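Local coordinates for ribonucleoside-diphosphate reductase subunit beta (Bacillus halodurans C-125, PDB 2RCC), which probably forms the di-iron small subunit of ribonucleotide reductase, which makes deoxyribonucleotides for DNA synthesis from ribonucleotides, at residues N29-W33 against S106-L111; P172-L176 against L241-T246; V180-I184 against F249-L254. All coordinates share one frame; numbering follows the deposited sequence.

Interaction 1: residues N29-W33 against S106-L111; sequences NVLNW and SSLAAL. With EDO (1,2-ethanediol), chain H.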
ATOM      1  N   ASN A  29       7.869  14.963   0.109  1.00 15.45           N
ATOM      2  CA  ASN A  29       6.999  13.872  -0.292  1.00 16.32           C
ATOM      3  C   ASN A  29       7.523  13.116  -1.550  1.00 15.40           C
ATOM      4  O   ASN A  29       6.856  12.244  -2.058  1.00 17.82           O
ATOM      5  CB  ASN A  29       5.535  14.274  -0.422  1.00 17.30           C
ATOM      6  CG  ASN A  29       4.609  13.104  -0.159  1.00 17.30           C
ATOM      7  OD1 ASN A  29       4.892  12.295   0.716  1.00 15.55           O
ATOM      8  ND2 ASN A  29       3.528  12.986  -0.934  1.00 16.23           N
ATOM      9  N   VAL A  30       8.721  13.466  -2.026  1.00 15.88           N
ATOM     10  CA  VAL A  30       9.398  12.740  -3.085  1.00 15.28           C
ATOM     11  C   VAL A  30      10.336  11.808  -2.340  1.00 15.34           C
ATOM     12  O   VAL A  30      11.160  12.265  -1.532  1.00 16.58           O
ATOM     13  CB  VAL A  30      10.209  13.665  -3.997  1.00 17.73           C
ATOM     14  CG1 VAL A  30      10.950  12.848  -5.057  1.00 17.53           C
ATOM     15  CG2 VAL A  30       9.301  14.697  -4.659  1.00 17.43           C
ATOM     16  N   LEU A  31      10.150  10.501  -2.566  1.00 15.90           N
ATOM     17  CA  LEU A  31      10.836   9.441  -1.862  1.00 14.56           C
ATOM     18  C   LEU A  31      12.025   8.835  -2.630  1.00 15.53           C
ATOM     19  O   LEU A  31      11.854   8.150  -3.619  1.00 16.68           O
ATOM     20  CB  LEU A  31       9.869   8.334  -1.472  1.00 12.90           C
ATOM     21  CG  LEU A  31      10.341   7.051  -0.751  1.00 13.89           C
ATOM     22  CD1 LEU A  31      11.243   7.259   0.471  1.00 11.77           C
ATOM     23  CD2 LEU A  31       9.095   6.225  -0.409  1.00 13.13           C
ATOM     24  N   ASN A  32      13.208   9.181  -2.143  1.00 14.26           N
ATOM     25  CA  ASN A  32      14.487   8.615  -2.538  1.00 14.44           C
ATOM     26  C   ASN A  32      14.825   7.609  -1.430  1.00 14.94           C
ATOM     27  O   ASN A  32      15.236   7.996  -0.335  1.00 16.55           O
ATOM     28  CB  ASN A  32      15.550   9.710  -2.583  1.00 15.79           C
ATOM     29  CG  ASN A  32      16.940   9.182  -2.904  1.00 17.20           C
ATOM     30  OD1 ASN A  32      17.144   7.969  -3.091  1.00 18.41           O
ATOM     31  ND2 ASN A  32      17.928  10.109  -2.948  1.00 15.16           N
ATOM     32  N   TRP A  33      14.706   6.313  -1.725  1.00 18.40           N
ATOM     33  CA  TRP A  33      14.949   5.281  -0.711  1.00 18.75           C
ATOM     34  C   TRP A  33      16.395   5.258  -0.157  1.00 17.53           C
ATOM     35  O   TRP A  33      16.605   4.736   0.933  1.00 15.70           O
ATOM     36  CB  TRP A  33      14.505   3.883  -1.185  1.00 21.02           C
ATOM     37  CG  TRP A  33      13.037   3.636  -0.985  1.00 17.29           C
ATOM     38  CD1 TRP A  33      12.053   3.708  -1.933  1.00 17.79           C
ATOM     39  CD2 TRP A  33      12.389   3.282   0.235  1.00 17.62           C
ATOM     40  NE1 TRP A  33      10.862   3.428  -1.379  1.00 16.63           N
ATOM     41  CE2 TRP A  33      11.020   3.147  -0.053  1.00 22.01           C
ATOM     42  CE3 TRP A  33      12.837   3.070   1.560  1.00 24.08           C
ATOM     43  CZ2 TRP A  33      10.072   2.821   0.926  1.00 14.55           C
ATOM     44  CZ3 TRP A  33      11.892   2.737   2.545  1.00 19.45           C
ATOM     45  CH2 TRP A  33      10.537   2.604   2.220  1.00 20.62           C
ATOM     46  N   SER A 106       7.880  10.423   4.118  1.00 15.99           N
ATOM     47  CA  SER A 106       7.419   9.732   2.918  1.00 14.03           C
ATOM     48  C   SER A 106       7.734   8.251   2.946  1.00 13.12           C
ATOM     49  O   SER A 106       6.962   7.458   2.371  1.00 12.63           O
ATOM     50  CB  SER A 106       7.981  10.364   1.646  1.00 12.56           C
ATOM     51  OG  SER A 106       9.384  10.393   1.663  1.00 14.16           O
ATOM     52  N   SER A 107       8.863   7.870   3.570  1.00 13.65           N
ATOM     53  CA  SER A 107       9.233   6.459   3.710  1.00 11.97           C
ATOM     54  C   SER A 107       8.254   5.720   4.618  1.00 13.14           C
ATOM     55  O   SER A 107       7.867   4.597   4.320  1.00 13.29           O
ATOM     56  CB  SER A 107      10.687   6.230   4.168  1.00 16.24           C
ATOM     57  OG  SER A 107      10.886   6.622   5.510  1.00 12.19           O
ATOM     58  N   LEU A 108       7.847   6.333   5.726  1.00 15.44           N
ATOM     59  CA  LEU A 108       6.881   5.705   6.617  1.00 14.25           C
ATOM     60  C   LEU A 108       5.495   5.642   5.958  1.00 16.04           C
ATOM     61  O   LEU A 108       4.789   4.637   6.102  1.00 14.26           O
ATOM     62  CB  LEU A 108       6.805   6.445   7.969  1.00 15.27           C
ATOM     63  CG  LEU A 108       8.128   6.509   8.778  1.00 12.64           C
ATOM     64  CD1 LEU A 108       7.919   7.165  10.150  1.00  9.27           C
ATOM     65  CD2 LEU A 108       8.769   5.138   8.961  1.00 14.02           C
ATOM     66  N   ALA A 109       5.101   6.702   5.237  1.00 13.50           N
ATOM     67  CA  ALA A 109       3.833   6.692   4.480  1.00 11.92           C
ATOM     68  C   ALA A 109       3.849   5.544   3.488  1.00 12.87           C
ATOM     69  O   ALA A 109       2.865   4.823   3.368  1.00 14.50           O
ATOM     70  CB  ALA A 109       3.591   8.039   3.810  1.00 14.96           C
ATOM     71  N   ALA A 110       4.967   5.332   2.790  1.00 12.61           N
ATOM     72  CA  ALA A 110       5.066   4.221   1.836  1.00  9.84           C
ATOM     73  C   ALA A 110       4.914   2.853   2.534  1.00 12.24           C
ATOM     74  O   ALA A 110       4.236   1.919   2.031  1.00 12.63           O
ATOM     75  CB  ALA A 110       6.391   4.287   1.082  1.00 10.04           C
ATOM     76  N   LEU A 111       5.551   2.711   3.676  1.00 10.19           N
ATOM     77  CA  LEU A 111       5.456   1.446   4.424  1.00 10.70           C
ATOM     78  C   LEU A 111       4.014   1.197   4.892  1.00 12.09           C
ATOM     79  O   LEU A 111       3.561   0.070   4.919  1.00 13.69           O
ATOM     80  CB  LEU A 111       6.491   1.399   5.552  1.00 10.40           C
ATOM     81  CG  LEU A 111       7.978   1.284   5.201  1.00  9.81           C
ATOM     82  CD1 LEU A 111       8.829   1.610   6.459  1.00 15.79           C
ATOM     83  CD2 LEU A 111       8.258  -0.113   4.592  1.00 11.92           C
TER
HETATM   84  C1  EDO H 402       4.798   9.207  -0.618  1.00 26.24           C
HETATM   85  O1  EDO H 402       4.340   9.612   0.688  1.00 35.61           O
HETATM   86  C2  EDO H 402       5.687   7.991  -0.651  1.00 32.67           C
HETATM   87  O2  EDO H 402       5.796   7.763  -2.034  1.00 40.56           O
HETATM   88  O   HOH W   1      10.097  12.832   0.855  1.00 25.04           O
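At the dimer interface of the small subunit, Leu31 and Trp33 lie on the first turns of helix 106-133. Leu31 CD2 meets Ala110 CB at 3.6 Å. The other methyl, Leu31 CD1, touches Ser107 CB at 3.9 Å. Leu31 CG is anti to the backbone N (chi1 178°), which carries both methyls to the helix. CD2 also covers one face of the Trp33 ring, offset toward the rim. Leu111 CG meets the edge of this ring, 4.1 Å from Trp33 CH2.

Polar links are indirect. A water accepts from Ser106 OG at 2.7 Å and donates to Val30 O at 2.7 Å. A 1,2-ethanediol, probably from the crystallisation liquor, donates from O1 to Asn29 OD1 at 2.7 Å. Asn29 ND2 bonds to Ile10 O and to Asp94 OD2 of the second subunit. With an alanine in place of Asn29, Ile10 O and that Asp94 oxygen would probably lose their shared donor, and the diol O1 its acceptor. The backbone of the segment also bonds to Ser90, Asn123 and Ser127 of the second subunit. Helix 106-133 carries Glu119 and His122, iron ligands by similarity. The contact thus belongs to the subunit interface of a ferritin-like, helical ribonucleotide reductase dimer.

Interaction 2: residues P172-L176 against L241-T246; sequences PKTFL and LNTEET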
ATOM      1  N   PRO A 172       0.187  14.672  19.070  1.00 20.86           N
ATOM      2  CA  PRO A 172       1.189  13.620  19.254  1.00 20.85           C
ATOM      3  C   PRO A 172       0.853  12.593  20.357  1.00 19.46           C
ATOM      4  O   PRO A 172       1.238  11.444  20.256  1.00 20.58           O
ATOM      5  CB  PRO A 172       2.443  14.415  19.614  1.00 21.94           C
ATOM      6  CG  PRO A 172       2.234  15.748  18.965  1.00 21.50           C
ATOM      7  CD  PRO A 172       0.797  16.014  19.182  1.00 18.85           C
ATOM      8  N   LYS A 173       0.109  13.008  21.364  1.00 20.81           N
ATOM      9  CA  LYS A 173      -0.307  12.142  22.453  1.00 21.14           C
ATOM     10  C   LYS A 173      -1.362  11.132  21.989  1.00 20.41           C
ATOM     11  O   LYS A 173      -1.240   9.968  22.288  1.00 21.08           O
ATOM     12  CB  LYS A 173      -0.854  12.988  23.606  1.00 21.25           C
ATOM     13  CG  LYS A 173      -1.171  12.227  24.882  1.00 20.87           C
ATOM     14  CD  LYS A 173      -1.809  13.170  25.905  1.00 26.19           C
ATOM     15  CE  LYS A 173      -2.286  12.423  27.138  1.00 31.65           C
ATOM     16  NZ  LYS A 173      -1.129  11.771  27.830  1.00 40.07           N
ATOM     17  N   THR A 174      -2.398  11.589  21.294  1.00 20.28           N
ATOM     18  CA  THR A 174      -3.432  10.680  20.749  1.00 20.88           C
ATOM     19  C   THR A 174      -2.868   9.804  19.596  1.00 18.53           C
ATOM     20  O   THR A 174      -3.321   8.672  19.387  1.00 20.28           O
ATOM     21  CB  THR A 174      -4.712  11.435  20.327  1.00 19.81           C
ATOM     22  OG1 THR A 174      -4.416  12.398  19.287  1.00 20.60           O
ATOM     23  CG2 THR A 174      -5.363  12.106  21.535  1.00 18.90           C
ATOM     24  N   PHE A 175      -1.885  10.303  18.847  1.00 18.60           N
ATOM     25  CA  PHE A 175      -1.220   9.503  17.823  1.00 18.86           C
ATOM     26  C   PHE A 175      -0.443   8.351  18.462  1.00 20.57           C
ATOM     27  O   PHE A 175      -0.502   7.206  17.996  1.00 19.49           O
ATOM     28  CB  PHE A 175      -0.280  10.344  16.977  1.00 17.38           C
ATOM     29  CG  PHE A 175       0.215   9.627  15.773  1.00 17.52           C
ATOM     30  CD1 PHE A 175       1.362   8.860  15.845  1.00 16.40           C
ATOM     31  CD2 PHE A 175      -0.480   9.689  14.569  1.00 17.28           C
ATOM     32  CE1 PHE A 175       1.840   8.155  14.708  1.00 18.76           C
ATOM     33  CE2 PHE A 175      -0.009   8.982  13.431  1.00 23.11           C
ATOM     34  CZ  PHE A 175       1.155   8.224  13.525  1.00 17.47           C
ATOM     35  N   LEU A 176       0.299   8.653  19.514  1.00 18.81           N
ATOM     36  CA  LEU A 176       1.043   7.639  20.274  1.00 17.75           C
ATOM     37  C   LEU A 176       0.093   6.563  20.844  1.00 16.98           C
ATOM     38  O   LEU A 176       0.387   5.390  20.766  1.00 19.55           O
ATOM     39  CB  LEU A 176       1.837   8.295  21.406  1.00 15.88           C
ATOM     40  CG  LEU A 176       2.898   7.440  22.124  1.00 21.23           C
ATOM     41  CD1 LEU A 176       4.084   7.236  21.209  1.00 23.39           C
ATOM     42  CD2 LEU A 176       3.380   8.107  23.395  1.00 19.43           C
ATOM     43  N   LEU A 241       6.044  13.397  26.003  1.00 16.94           N
ATOM     44  CA  LEU A 241       5.314  12.154  26.068  1.00 15.61           C
ATOM     45  C   LEU A 241       6.056  11.102  26.893  1.00 15.49           C
ATOM     46  O   LEU A 241       5.452  10.106  27.276  1.00 14.32           O
ATOM     47  CB  LEU A 241       5.087  11.610  24.658  1.00 13.51           C
ATOM     48  CG  LEU A 241       4.296  12.454  23.659  1.00 16.59           C
ATOM     49  CD1 LEU A 241       4.286  11.688  22.301  1.00 15.12           C
ATOM     50  CD2 LEU A 241       2.893  12.731  24.125  1.00 21.78           C
ATOM     51  N   ASN A 242       7.345  11.319  27.184  1.00 16.20           N
ATOM     52  CA  ASN A 242       8.148  10.366  27.944  1.00 14.40           C
ATOM     53  C   ASN A 242       7.913  10.591  29.433  1.00 17.12           C
ATOM     54  O   ASN A 242       8.764  11.150  30.130  1.00 15.33           O
ATOM     55  CB  ASN A 242       9.635  10.502  27.565  1.00 13.63           C
ATOM     56  CG  ASN A 242      10.485   9.443  28.188  1.00 14.49           C
ATOM     57  OD1 ASN A 242       9.992   8.347  28.493  1.00 17.82           O
ATOM     58  ND2 ASN A 242      11.770   9.768  28.443  1.00 10.79           N
ATOM     59  N   THR A 243       6.753  10.159  29.920  1.00 15.87           N
ATOM     60  CA  THR A 243       6.349  10.392  31.293  1.00 16.95           C
ATOM     61  C   THR A 243       5.973   9.078  31.982  1.00 15.40           C
ATOM     62  O   THR A 243       5.936   8.031  31.358  1.00 17.55           O
ATOM     63  CB  THR A 243       5.150  11.376  31.327  1.00 14.37           C
ATOM     64  OG1 THR A 243       4.034  10.818  30.629  1.00 18.72           O
ATOM     65  CG2 THR A 243       5.506  12.669  30.667  1.00 12.92           C
ATOM     66  N   GLU A 244       5.728   9.153  33.283  1.00 18.03           N
ATOM     67  CA  GLU A 244       5.228   8.003  34.032  1.00 16.13           C
ATOM     68  C   GLU A 244       3.826   7.675  33.568  1.00 15.53           C
ATOM     69  O   GLU A 244       3.484   6.510  33.461  1.00 12.72           O
ATOM     70  CB  GLU A 244       5.266   8.235  35.556  1.00 19.28           C
ATOM     71  CG  GLU A 244       6.660   8.125  36.119  1.00 24.03           C
ATOM     72  CD  GLU A 244       7.233   6.710  35.995  1.00 33.88           C
ATOM     73  OE1 GLU A 244       6.581   5.768  36.477  1.00 38.61           O
ATOM     74  OE2 GLU A 244       8.334   6.536  35.418  1.00 45.30           O
ATOM     75  N   GLU A 245       3.027   8.709  33.306  1.00 17.06           N
ATOM     76  CA  GLU A 245       1.691   8.557  32.722  1.00 17.00           C
ATOM     77  C   GLU A 245       1.712   7.700  31.437  1.00 15.15           C
ATOM     78  O   GLU A 245       0.814   6.899  31.239  1.00 14.43           O
ATOM     79  CB  GLU A 245       1.064   9.939  32.459  1.00 18.03           C
ATOM     80  CG  GLU A 245      -0.214   9.972  31.566  1.00 23.82           C
ATOM     81  CD  GLU A 245      -0.879  11.356  31.530  1.00 26.91           C
ATOM     82  OE1 GLU A 245      -1.191  11.897  32.610  1.00 46.97           O
ATOM     83  OE2 GLU A 245      -1.137  11.885  30.430  1.00 39.27           O
ATOM     84  N   THR A 246       2.716   7.856  30.577  1.00 15.31           N
ATOM     85  CA  THR A 246       2.811   7.017  29.358  1.00 14.06           C
ATOM     86  C   THR A 246       3.114   5.549  29.679  1.00 16.43           C
ATOM     87  O   THR A 246       2.544   4.647  29.054  1.00 17.15           O
ATOM     88  CB  THR A 246       3.806   7.608  28.335  1.00 11.80           C
ATOM     89  OG1 THR A 246       3.313   8.894  27.932  1.00 14.61           O
ATOM     90  CG2 THR A 246       3.972   6.716  27.109  1.00 13.25           C
TER
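Leu241 sits against the first turn of helix 172-187 and splits its two methyls between different partners. Leu241 CD1 meets Pro172 O at 3.7 Å and Leu176 CD2 at 3.9 Å. Leu241 CD2 lies over the backbone of Lys173, 3.7 Å from Lys173 CA, and also touches CB. Leu176 and Leu241 come tip to tip. Leu176 CD2 reaches Thr246 CG2 in the same manner, at 4.0 Å.

A salt bridge closes the outer side. Lys173 NZ donates to Glu245 OE2 at 2.6 Å. The oxygen accepts with its anti lone pair, the one turned away from OE1. The two side chains cross at about a right angle. The lysine is extended as far as CE and bends only at its last torsion (chi4 62°), which swings NZ toward the carboxylate. Glu245 is exposed and Lys173 partly so, and the bridge borders the apolar contacts.

In the ferritin-like helical fold, this contact joins the start of helix 172-187 to the start of helix 244-268. Thr243 is the N-cap of the second helix, and its OG1 accepts from Thr246 N at 3.2 Å. Thr246 OG1 donates to Leu241 O at 2.5 Å, in the carbonyl plane. This bond ties the turn before the helix to its first residues and turns Thr246 CG2 to Leu176. Asn242, between Leu241 and Thr243, is the centre of an inverse gamma turn. Farther out, Phe231, Leu234 and Leu235 of helix 207-237 pack on Leu176. Phe238 and Leu5 touch Pro172, and Met2 touches Leu241.

Interaction 3: residues V180-I184 against F249-L254; sequences VYDVI and FVKTTL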
ATOM      1  N   VAL A 180      -0.026   2.460  20.033  1.00 16.60           N
ATOM      2  CA  VAL A 180      -0.100   1.377  21.029  1.00 19.67           C
ATOM      3  C   VAL A 180      -1.228   0.411  20.680  1.00 18.41           C
ATOM      4  O   VAL A 180      -1.026  -0.807  20.760  1.00 17.02           O
ATOM      5  CB  VAL A 180      -0.241   1.882  22.496  1.00 19.12           C
ATOM      6  CG1 VAL A 180      -0.462   0.676  23.475  1.00 24.76           C
ATOM      7  CG2 VAL A 180       1.016   2.714  22.915  1.00 13.51           C
ATOM      8  N   TYR A 181      -2.405   0.948  20.324  1.00 18.19           N
ATOM      9  CA  TYR A 181      -3.522   0.094  19.917  1.00 19.96           C
ATOM     10  C   TYR A 181      -3.141  -0.713  18.674  1.00 19.13           C
ATOM     11  O   TYR A 181      -3.507  -1.879  18.593  1.00 21.31           O
ATOM     12  CB  TYR A 181      -4.812   0.866  19.664  1.00 23.12           C
ATOM     13  CG  TYR A 181      -5.295   1.682  20.825  1.00 28.15           C
ATOM     14  CD1 TYR A 181      -5.441   1.138  22.098  1.00 39.34           C
ATOM     15  CD2 TYR A 181      -5.625   2.999  20.647  1.00 36.51           C
ATOM     16  CE1 TYR A 181      -5.890   1.915  23.166  1.00 38.18           C
ATOM     17  CE2 TYR A 181      -6.071   3.764  21.680  1.00 36.05           C
ATOM     18  CZ  TYR A 181      -6.191   3.237  22.938  1.00 32.97           C
ATOM     19  OH  TYR A 181      -6.643   4.070  23.941  1.00 41.90           O
ATOM     20  N   ASP A 182      -2.411  -0.111  17.731  1.00 20.81           N
ATOM     21  CA  ASP A 182      -1.903  -0.840  16.521  1.00 20.20           C
ATOM     22  C   ASP A 182      -1.002  -2.056  16.877  1.00 20.34           C
ATOM     23  O   ASP A 182      -1.078  -3.120  16.241  1.00 20.74           O
ATOM     24  CB  ASP A 182      -1.097   0.059  15.572  1.00 23.78           C
ATOM     25  CG  ASP A 182      -1.902   1.175  14.894  1.00 26.62           C
ATOM     26  OD1 ASP A 182      -3.144   1.107  14.801  1.00 28.17           O
ATOM     27  OD2 ASP A 182      -1.247   2.159  14.423  1.00 25.81           O
ATOM     28  N   VAL A 183      -0.105  -1.866  17.835  1.00 20.51           N
ATOM     29  CA  VAL A 183       0.764  -2.934  18.352  1.00 20.02           C
ATOM     30  C   VAL A 183      -0.110  -4.068  18.934  1.00 16.30           C
ATOM     31  O   VAL A 183       0.132  -5.224  18.663  1.00 16.82           O
ATOM     32  CB  VAL A 183       1.798  -2.385  19.395  1.00 20.03           C
ATOM     33  CG1 VAL A 183       2.434  -3.512  20.226  1.00 17.31           C
ATOM     34  CG2 VAL A 183       2.878  -1.530  18.696  1.00 20.53           C
ATOM     35  N   ILE A 184      -1.111  -3.718  19.743  1.00 19.64           N
ATOM     36  CA  ILE A 184      -2.054  -4.699  20.292  1.00 19.07           C
ATOM     37  C   ILE A 184      -2.824  -5.450  19.224  1.00 19.75           C
ATOM     38  O   ILE A 184      -2.877  -6.681  19.281  1.00 22.42           O
ATOM     39  CB  ILE A 184      -3.070  -4.038  21.283  1.00 23.12           C
ATOM     40  CG1 ILE A 184      -2.348  -3.650  22.582  1.00 20.95           C
ATOM     41  CG2 ILE A 184      -4.218  -4.974  21.556  1.00 22.08           C
ATOM     42  CD1 ILE A 184      -3.002  -2.523  23.362  1.00 21.42           C
ATOM     43  N   PHE A 249      -0.170   4.186  31.031  1.00 17.95           N
ATOM     44  CA  PHE A 249      -1.040   3.961  29.857  1.00 17.73           C
ATOM     45  C   PHE A 249      -0.741   2.643  29.088  1.00 18.18           C
ATOM     46  O   PHE A 249      -1.652   1.855  28.775  1.00 18.71           O
ATOM     47  CB  PHE A 249      -0.965   5.138  28.866  1.00 19.72           C
ATOM     48  CG  PHE A 249      -1.752   4.894  27.594  1.00 16.82           C
ATOM     49  CD1 PHE A 249      -3.120   5.127  27.575  1.00 20.78           C
ATOM     50  CD2 PHE A 249      -1.149   4.390  26.450  1.00 23.64           C
ATOM     51  CE1 PHE A 249      -3.870   4.888  26.450  1.00 22.87           C
ATOM     52  CE2 PHE A 249      -1.899   4.140  25.303  1.00 23.83           C
ATOM     53  CZ  PHE A 249      -3.258   4.397  25.301  1.00 17.18           C
ATOM     54  N   VAL A 250       0.528   2.418  28.762  1.00 17.56           N
ATOM     55  CA  VAL A 250       0.947   1.216  28.046  1.00 18.13           C
ATOM     56  C   VAL A 250       0.680  -0.043  28.893  1.00 19.67           C
ATOM     57  O   VAL A 250       0.124  -1.014  28.396  1.00 17.61           O
ATOM     58  CB  VAL A 250       2.429   1.316  27.623  1.00 18.56           C
ATOM     59  CG1 VAL A 250       2.951  -0.007  27.032  1.00 17.68           C
ATOM     60  CG2 VAL A 250       2.583   2.429  26.604  1.00 19.48           C
ATOM     61  N   LYS A 251       1.027   0.006  30.170  1.00 22.66           N
ATOM     62  CA  LYS A 251       0.835  -1.148  31.054  0.50 24.03           C
ATOM     63  C   LYS A 251      -0.671  -1.465  31.163  1.00 23.09           C
ATOM     64  O   LYS A 251      -1.080  -2.580  30.924  1.00 22.41           O
ATOM     65  CB  LYS A 251       1.495  -0.894  32.428  0.50 23.21           C
ATOM     66  CG  LYS A 251       1.865  -2.164  33.174  0.50 26.73           C
ATOM     67  CD  LYS A 251       2.662  -1.920  34.464  0.50 26.50           C
ATOM     68  CE  LYS A 251       1.817  -1.290  35.571  0.50 28.51           C
ATOM     69  NZ  LYS A 251       2.468  -1.396  36.924  0.50 22.60           N
ATOM     70  N   THR A 252      -1.474  -0.463  31.476  1.00 23.58           N
ATOM     71  CA  THR A 252      -2.918  -0.602  31.589  1.00 24.66           C
ATOM     72  C   THR A 252      -3.602  -1.106  30.313  1.00 22.80           C
ATOM     73  O   THR A 252      -4.448  -2.025  30.362  1.00 18.69           O
ATOM     74  CB  THR A 252      -3.518   0.758  31.992  1.00 24.81           C
ATOM     75  OG1 THR A 252      -3.076   1.064  33.310  1.00 30.50           O
ATOM     76  CG2 THR A 252      -5.042   0.709  31.996  1.00 36.88           C
ATOM     77  N   THR A 253      -3.219  -0.525  29.177  1.00 21.26           N
ATOM     78  CA  THR A 253      -3.795  -0.888  27.885  1.00 21.06           C
ATOM     79  C   THR A 253      -3.428  -2.326  27.495  1.00 22.05           C
ATOM     80  O   THR A 253      -4.302  -3.073  27.055  1.00 22.95           O
ATOM     81  CB  THR A 253      -3.417   0.149  26.808  1.00 18.93           C
ATOM     82  OG1 THR A 253      -3.791   1.442  27.299  1.00 20.99           O
ATOM     83  CG2 THR A 253      -4.139  -0.140  25.488  1.00 18.10           C
ATOM     84  N   LEU A 254      -2.156  -2.708  27.671  1.00 21.85           N
ATOM     85  CA  LEU A 254      -1.739  -4.101  27.450  1.00 19.96           C
ATOM     86  C   LEU A 254      -2.451  -5.093  28.370  1.00 19.74           C
ATOM     87  O   LEU A 254      -2.852  -6.157  27.920  1.00 16.86           O
ATOM     88  CB  LEU A 254      -0.226  -4.263  27.616  1.00 22.43           C
ATOM     89  CG  LEU A 254       0.634  -3.663  26.496  1.00 20.88           C
ATOM     90  CD1 LEU A 254       2.089  -3.664  26.925  1.00 17.90           C
ATOM     91  CD2 LEU A 254       0.434  -4.381  25.176  1.00 27.43           C
TER
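Val180, Tyr181 and Ile184 face Phe249, Val250, Thr253 and Leu254 where two long helices of the ferritin-like fold run side by side. The axes of the 180-184 and 249-254 segments come within 10.8 Å. They point the same way overall, at 34° to each other.

One group of contacts is aliphatic. Val180 CG2 meets Val250 CG2 at 4.0 Å. One turn on, Ile184 CG1 lies 3.9 Å from Leu254 CD2. The Thr253 methyl reaches in between Tyr181 and Ile184. Thr253 CG2 is only 3.4 Å from Ile184 CD1, closer than usual for two carbons, so the packing is tight here. Leu254 also touches Arg292 and Ala293 of helix 278-295, and Val180 touches Phe231 of helix 207-237. Helix 172-187 also carries Glu186, an iron ligand by similarity, whose side chain is about 8 Å from that of Ile184.

A second group involves the two rings. The side chains of Tyr181 and Phe249 cross at about a right angle. Tyr181 OH lies at the edge of the Phe249 ring, in its plane, 3.7 Å from Phe249 CZ. Val180 CB comes to the same ring at its edge, beside Phe249 CE2. Thr253 CG2 lies 3.6 Å from Tyr181 CE1 and approaches that ring obliquely.

No hydrogen bond crosses between the two segments; they meet through side-chain packing. The polar end of Thr253 is used within its own helix. With OG1 beside the backbone N (chi1 -53°), the methyl is left to face the other helix. OG1 lies over the centre of one face of the Phe249 ring. Thr253 OG1 donates to Phe249 O at 2.6 Å, and Thr253 N reaches that oxygen from the opposite face of its carbonyl plane.

How the interactions relate
Interactions 2 and 3 use the same two helices, 172-187 and 244-268. Their centres are 11 Å apart, and their segments alternate along the chain. Interaction 2 joins the helices at their starts, and interaction 3 joins them about two turns on, nearer the centre of the subunit. Interaction 1 comes earlier in the chain and closes before the others open. Its centre is 25 Å from that of interaction 2 and 27 Å from that of interaction 3, with no touch. Interaction 1, on helix 106-133, lies at the subunit interface. Interactions 2 and 3 join two helices within one subunit, and interaction 3 is the nearer to Glu186, a probable iron ligand.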